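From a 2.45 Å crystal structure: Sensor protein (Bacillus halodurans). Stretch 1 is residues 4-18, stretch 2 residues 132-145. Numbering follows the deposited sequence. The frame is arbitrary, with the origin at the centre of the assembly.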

# COMPACT_ATOMS: atom_id res chain seq x y z
N MSE A 4 -14.29 1.41 15.78
CA MSE A 4 -13.14 2.22 16.31
C MSE A 4 -12.77 3.31 15.26
O MSE A 4 -13.52 3.54 14.30
CB MSE A 4 -11.97 1.29 16.64
N SER A 5 -11.64 3.99 15.44
CA SER A 5 -11.23 4.96 14.43
C SER A 5 -10.59 4.25 13.22
O SER A 5 -10.30 3.05 13.26
CB SER A 5 -10.29 6.00 15.02
OG SER A 5 -9.14 5.37 15.55
N LEU A 6 -10.39 5.01 12.15
CA LEU A 6 -9.69 4.54 10.97
C LEU A 6 -8.26 4.21 11.33
O LEU A 6 -7.72 3.23 10.84
CB LEU A 6 -9.73 5.61 9.88
CG LEU A 6 -9.01 5.32 8.58
CD1 LEU A 6 -9.80 4.31 7.77
CD2 LEU A 6 -8.81 6.62 7.80
N ASP A 7 -7.66 5.04 12.18
CA ASP A 7 -6.36 4.78 12.77
C ASP A 7 -6.25 3.37 13.36
O ASP A 7 -5.30 2.64 13.09
CB ASP A 7 -6.08 5.79 13.89
CG ASP A 7 -5.41 7.07 13.41
OD1 ASP A 7 -5.24 7.28 12.18
OD2 ASP A 7 -5.04 7.89 14.28
N ASP A 8 -7.24 3.02 14.19
CA ASP A 8 -7.22 1.77 14.93
C ASP A 8 -7.37 0.57 13.98
O ASP A 8 -6.73 -0.45 14.18
CB ASP A 8 -8.30 1.75 16.04
CG ASP A 8 -8.10 2.85 17.12
OD1 ASP A 8 -6.94 3.19 17.46
OD2 ASP A 8 -9.13 3.37 17.62
N ILE A 9 -8.21 0.72 12.95
CA ILE A 9 -8.40 -0.30 11.92
C ILE A 9 -7.08 -0.65 11.19
O ILE A 9 -6.73 -1.83 11.04
CB ILE A 9 -9.50 0.12 10.91
CG1 ILE A 9 -10.88 0.05 11.56
CG2 ILE A 9 -9.48 -0.75 9.67
CD1 ILE A 9 -12.04 0.40 10.63
N ILE A 10 -6.38 0.39 10.74
CA ILE A 10 -5.13 0.23 10.04
C ILE A 10 -4.06 -0.31 10.96
O ILE A 10 -3.41 -1.30 10.62
CB ILE A 10 -4.67 1.56 9.34
CG1 ILE A 10 -5.42 1.74 8.03
CG2 ILE A 10 -3.18 1.57 9.02
CD1 ILE A 10 -6.62 2.58 8.15
N ASN A 11 -3.89 0.31 12.13
CA ASN A 11 -2.85 -0.11 13.07
C ASN A 11 -2.99 -1.56 13.51
O ASN A 11 -2.01 -2.27 13.70
CB ASN A 11 -2.82 0.79 14.30
CG ASN A 11 -2.13 2.10 14.02
OD1 ASN A 11 -1.20 2.17 13.21
ND2 ASN A 11 -2.57 3.16 14.70
N ASN A 12 -4.24 -1.98 13.64
CA ASN A 12 -4.56 -3.33 14.04
C ASN A 12 -4.17 -4.28 12.94
O ASN A 12 -3.68 -5.38 13.19
CB ASN A 12 -6.04 -3.45 14.34
CG ASN A 12 -6.49 -4.88 14.44
OD1 ASN A 12 -6.19 -5.56 15.43
ND2 ASN A 12 -7.19 -5.36 13.41
N MSE A 13 -4.38 -3.85 11.70
CA MSE A 13 -4.03 -4.63 10.55
C MSE A 13 -2.52 -4.79 10.48
O MSE A 13 -1.98 -5.88 10.20
CB MSE A 13 -4.52 -3.92 9.32
CG MSE A 13 -4.84 -4.85 8.20
SE MSE A 13 -3.79 -4.39 6.63
CE MSE A 13 -3.89 -2.43 6.63
N ILE A 14 -1.83 -3.68 10.73
CA ILE A 14 -0.39 -3.69 10.74
C ILE A 14 0.15 -4.62 11.83
O ILE A 14 1.11 -5.37 11.58
CB ILE A 14 0.17 -2.25 10.83
CG1 ILE A 14 -0.05 -1.55 9.48
CG2 ILE A 14 1.65 -2.27 11.15
CD1 ILE A 14 0.10 -0.05 9.50
N ASP A 15 -0.49 -4.61 13.01
CA ASP A 15 -0.10 -5.50 14.10
C ASP A 15 -0.21 -6.98 13.73
O ASP A 15 0.56 -7.79 14.21
CB ASP A 15 -0.92 -5.26 15.37
CG ASP A 15 -0.65 -3.90 16.01
OD1 ASP A 15 0.49 -3.40 15.92
OD2 ASP A 15 -1.60 -3.34 16.63
N LYS A 16 -1.18 -7.34 12.90
CA LYS A 16 -1.30 -8.73 12.51
C LYS A 16 -0.23 -9.08 11.49
O LYS A 16 0.37 -10.17 11.56
CB LYS A 16 -2.68 -9.02 11.93
CG LYS A 16 -3.83 -8.87 12.90
CD LYS A 16 -5.02 -8.37 12.09
CE LYS A 16 -6.37 -8.64 12.71
NZ LYS A 16 -7.44 -8.56 11.65
N LEU A 17 0.03 -8.16 10.57
CA LEU A 17 1.00 -8.40 9.50
C LEU A 17 2.40 -8.63 10.04
O LEU A 17 3.11 -9.51 9.58
CB LEU A 17 0.99 -7.28 8.45
CG LEU A 17 -0.26 -7.23 7.56
CD1 LEU A 17 -0.06 -6.20 6.48
CD2 LEU A 17 -0.56 -8.59 6.94
N LYS A 18 2.78 -7.85 11.04
CA LYS A 18 4.03 -8.06 11.75
C LYS A 18 4.30 -9.54 12.12
O LYS A 18 5.44 -9.98 12.11
CB LYS A 18 4.07 -7.19 13.00
CG LYS A 18 4.32 -5.73 12.72
CD LYS A 18 3.82 -4.84 13.86
CE LYS A 18 4.95 -4.44 14.82
NZ LYS A 18 4.61 -3.18 15.57
N GLN A 132 -7.13 -11.58 0.77
CA GLN A 132 -8.31 -11.88 1.55
C GLN A 132 -8.39 -10.87 2.70
O GLN A 132 -9.43 -10.25 2.93
CB GLN A 132 -8.30 -13.36 1.98
CG GLN A 132 -8.82 -13.70 3.37
CD GLN A 132 -7.71 -13.67 4.42
OE1 GLN A 132 -6.63 -14.22 4.21
NE2 GLN A 132 -7.97 -13.02 5.54
N LEU A 133 -7.25 -10.65 3.35
CA LEU A 133 -7.16 -9.71 4.46
C LEU A 133 -7.51 -8.27 4.04
O LEU A 133 -8.24 -7.59 4.74
CB LEU A 133 -5.77 -9.79 5.08
CG LEU A 133 -5.37 -9.47 6.53
CD1 LEU A 133 -4.89 -8.05 6.61
CD2 LEU A 133 -6.46 -9.76 7.58
N THR A 134 -7.03 -7.83 2.87
CA THR A 134 -7.31 -6.48 2.38
C THR A 134 -8.72 -6.35 1.81
O THR A 134 -9.30 -5.25 1.82
CB THR A 134 -6.29 -6.01 1.31
OG1 THR A 134 -6.33 -6.89 0.20
CG2 THR A 134 -4.88 -5.99 1.83
N ASP A 135 -9.29 -7.44 1.29
CA ASP A 135 -10.70 -7.42 0.90
C ASP A 135 -11.65 -7.19 2.09
O ASP A 135 -12.65 -6.48 1.96
CB ASP A 135 -11.09 -8.69 0.15
CG ASP A 135 -10.50 -8.76 -1.24
OD1 ASP A 135 -9.97 -7.73 -1.75
OD2 ASP A 135 -10.58 -9.85 -1.84
N HIS A 136 -11.34 -7.78 3.25
CA HIS A 136 -12.12 -7.50 4.47
C HIS A 136 -11.85 -6.07 4.94
O HIS A 136 -12.74 -5.40 5.46
CB HIS A 136 -11.81 -8.50 5.58
CG HIS A 136 -12.40 -9.85 5.36
ND1 HIS A 136 -13.76 -10.10 5.47
CD2 HIS A 136 -11.82 -11.04 5.06
CE1 HIS A 136 -13.98 -11.38 5.22
NE2 HIS A 136 -12.83 -11.97 4.96
N LEU A 137 -10.63 -5.61 4.73
CA LEU A 137 -10.23 -4.29 5.17
C LEU A 137 -11.07 -3.22 4.47
O LEU A 137 -11.49 -2.25 5.09
CB LEU A 137 -8.74 -4.07 4.88
CG LEU A 137 -7.80 -3.14 5.65
CD1 LEU A 137 -7.22 -2.07 4.74
CD2 LEU A 137 -8.40 -2.56 6.93
N ALA A 138 -11.33 -3.43 3.19
CA ALA A 138 -12.13 -2.50 2.39
C ALA A 138 -13.56 -2.38 2.92
O ALA A 138 -14.11 -1.27 2.93
CB ALA A 138 -12.14 -2.92 0.95
N VAL A 139 -14.14 -3.50 3.34
CA VAL A 139 -15.48 -3.48 3.92
C VAL A 139 -15.49 -2.68 5.24
O VAL A 139 -16.34 -1.80 5.44
CB VAL A 139 -16.04 -4.90 4.16
CG1 VAL A 139 -17.41 -4.81 4.85
CG2 VAL A 139 -16.11 -5.70 2.86
N SER A 140 -14.52 -2.98 6.10
CA SER A 140 -14.37 -2.35 7.40
C SER A 140 -14.16 -0.84 7.30
O SER A 140 -14.69 -0.09 8.11
CB SER A 140 -13.18 -2.97 8.15
OG SER A 140 -13.40 -4.36 8.42
N ILE A 141 -13.38 -0.41 6.31
CA ILE A 141 -13.11 1.02 6.13
C ILE A 141 -14.36 1.72 5.63
O ILE A 141 -14.69 2.82 6.07
CB ILE A 141 -11.92 1.27 5.17
CG1 ILE A 141 -10.61 0.85 5.83
CG2 ILE A 141 -11.83 2.74 4.75
CD1 ILE A 141 -9.42 0.89 4.90
N GLU A 142 -15.05 1.07 4.71
CA GLU A 142 -16.25 1.63 4.09
C GLU A 142 -17.33 1.81 5.15
O GLU A 142 -18.07 2.80 5.13
CB GLU A 142 -16.73 0.70 2.97
CG GLU A 142 -17.80 1.32 2.09
CD GLU A 142 -18.00 0.58 0.79
OE1 GLU A 142 -18.84 -0.34 0.75
OE2 GLU A 142 -17.34 0.94 -0.20
N ASN A 143 -17.40 0.86 6.08
CA ASN A 143 -18.40 0.88 7.15
C ASN A 143 -18.07 1.80 8.32
O ASN A 143 -18.79 1.84 9.31
CB ASN A 143 -18.69 -0.54 7.62
CG ASN A 143 -19.77 -1.22 6.80
OD1 ASN A 143 -20.89 -0.72 6.70
ND2 ASN A 143 -19.44 -2.36 6.20
N VAL A 144 -16.97 2.55 8.20
CA VAL A 144 -16.70 3.64 9.12
C VAL A 144 -17.43 4.90 8.66
O VAL A 144 -18.07 5.58 9.47
CB VAL A 144 -15.17 3.89 9.28
CG1 VAL A 144 -14.88 5.31 9.78
CG2 VAL A 144 -14.57 2.86 10.22
N GLU A 145 -17.37 5.18 7.35
CA GLU A 145 -18.00 6.37 6.76
C GLU A 145 -19.32 6.05 6.04
O GLU A 145 -20.27 5.54 6.63
CB GLU A 145 -17.02 7.05 5.78

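Two helices, 6-18 and 132-142, pack side by side and nearly antiparallel, at 165°, with their axes 10.6 Å apart at closest approach. No hydrogen bond joins them among the modelled atoms. What holds them together is apolar packing, which buries 502 Å² counted over both sides. Because the two helices run in opposite senses, the start of the first helix lies beside the end of the second: L6 and I9 pack near the end of the second helix, on I141, L137 and V144, while M13 and L17, continuing the spacing of three or four residues, pack on L137 and L133 farther back.

I9 is central. Its CA-to-CB bond points toward the partner helix, and with chi1 m and chi2 t the side chain uses both of its branches. I9 CG2 packs 3.5 Å from L137 CD2, while the extended arm carries I9 CD1 to 3.6 Å from V144 CG2, just beyond the partner helix. The same I9 CD1 lies 3.7 Å from S140 O. A beta-branched residue suits this place because it fills two directions from one backbone position. V144, with chi1 t, offers a short, compact side chain to the tip of that arm.

M13, a selenomethionine, also points toward the partner. An unbranched chain can bend at several bonds, and here chi1 is t, chi2 lies between wells at -123° and chi3 is m. This course puts M13 CG 3.6 Å from L133 CD1 and takes M13 CE to 3.8 Å from L137 CD1, so one flexible side chain spans two leucines a helical turn apart. L133 and L137 have similar conformations, with chi1 t and chi2 off the usual wells. L137 starts sideways, but its end comes nearer; L137 CD2 lies against I9 CG2, and both of its methyls come within reach of M13.

L6 likewise leaves its helix sideways; chi1 t and chi2 p bring L6 CD1 to 4.0 Å from I141 CG2. At the other end, L17 CD2 makes a looser approach, 4.4 Å, to L133 CD1. K16 points toward the partner from the exposed margin, and its closest approach is K16 NZ to L133 CD2 at 4.4 Å, a peripheral contact with no hydrogen bond.

Two serines bond within their own stretches. S5, in the p rotamer, caps the first helix: S5 OG accepts a weak bond from D8 N at 3.3 Å. S140, in the m rotamer, turns its hydroxyl back along its own helix, and S140 OG donates to H136 O at 3.2 Å, satisfying a polar group beside an apolar contact.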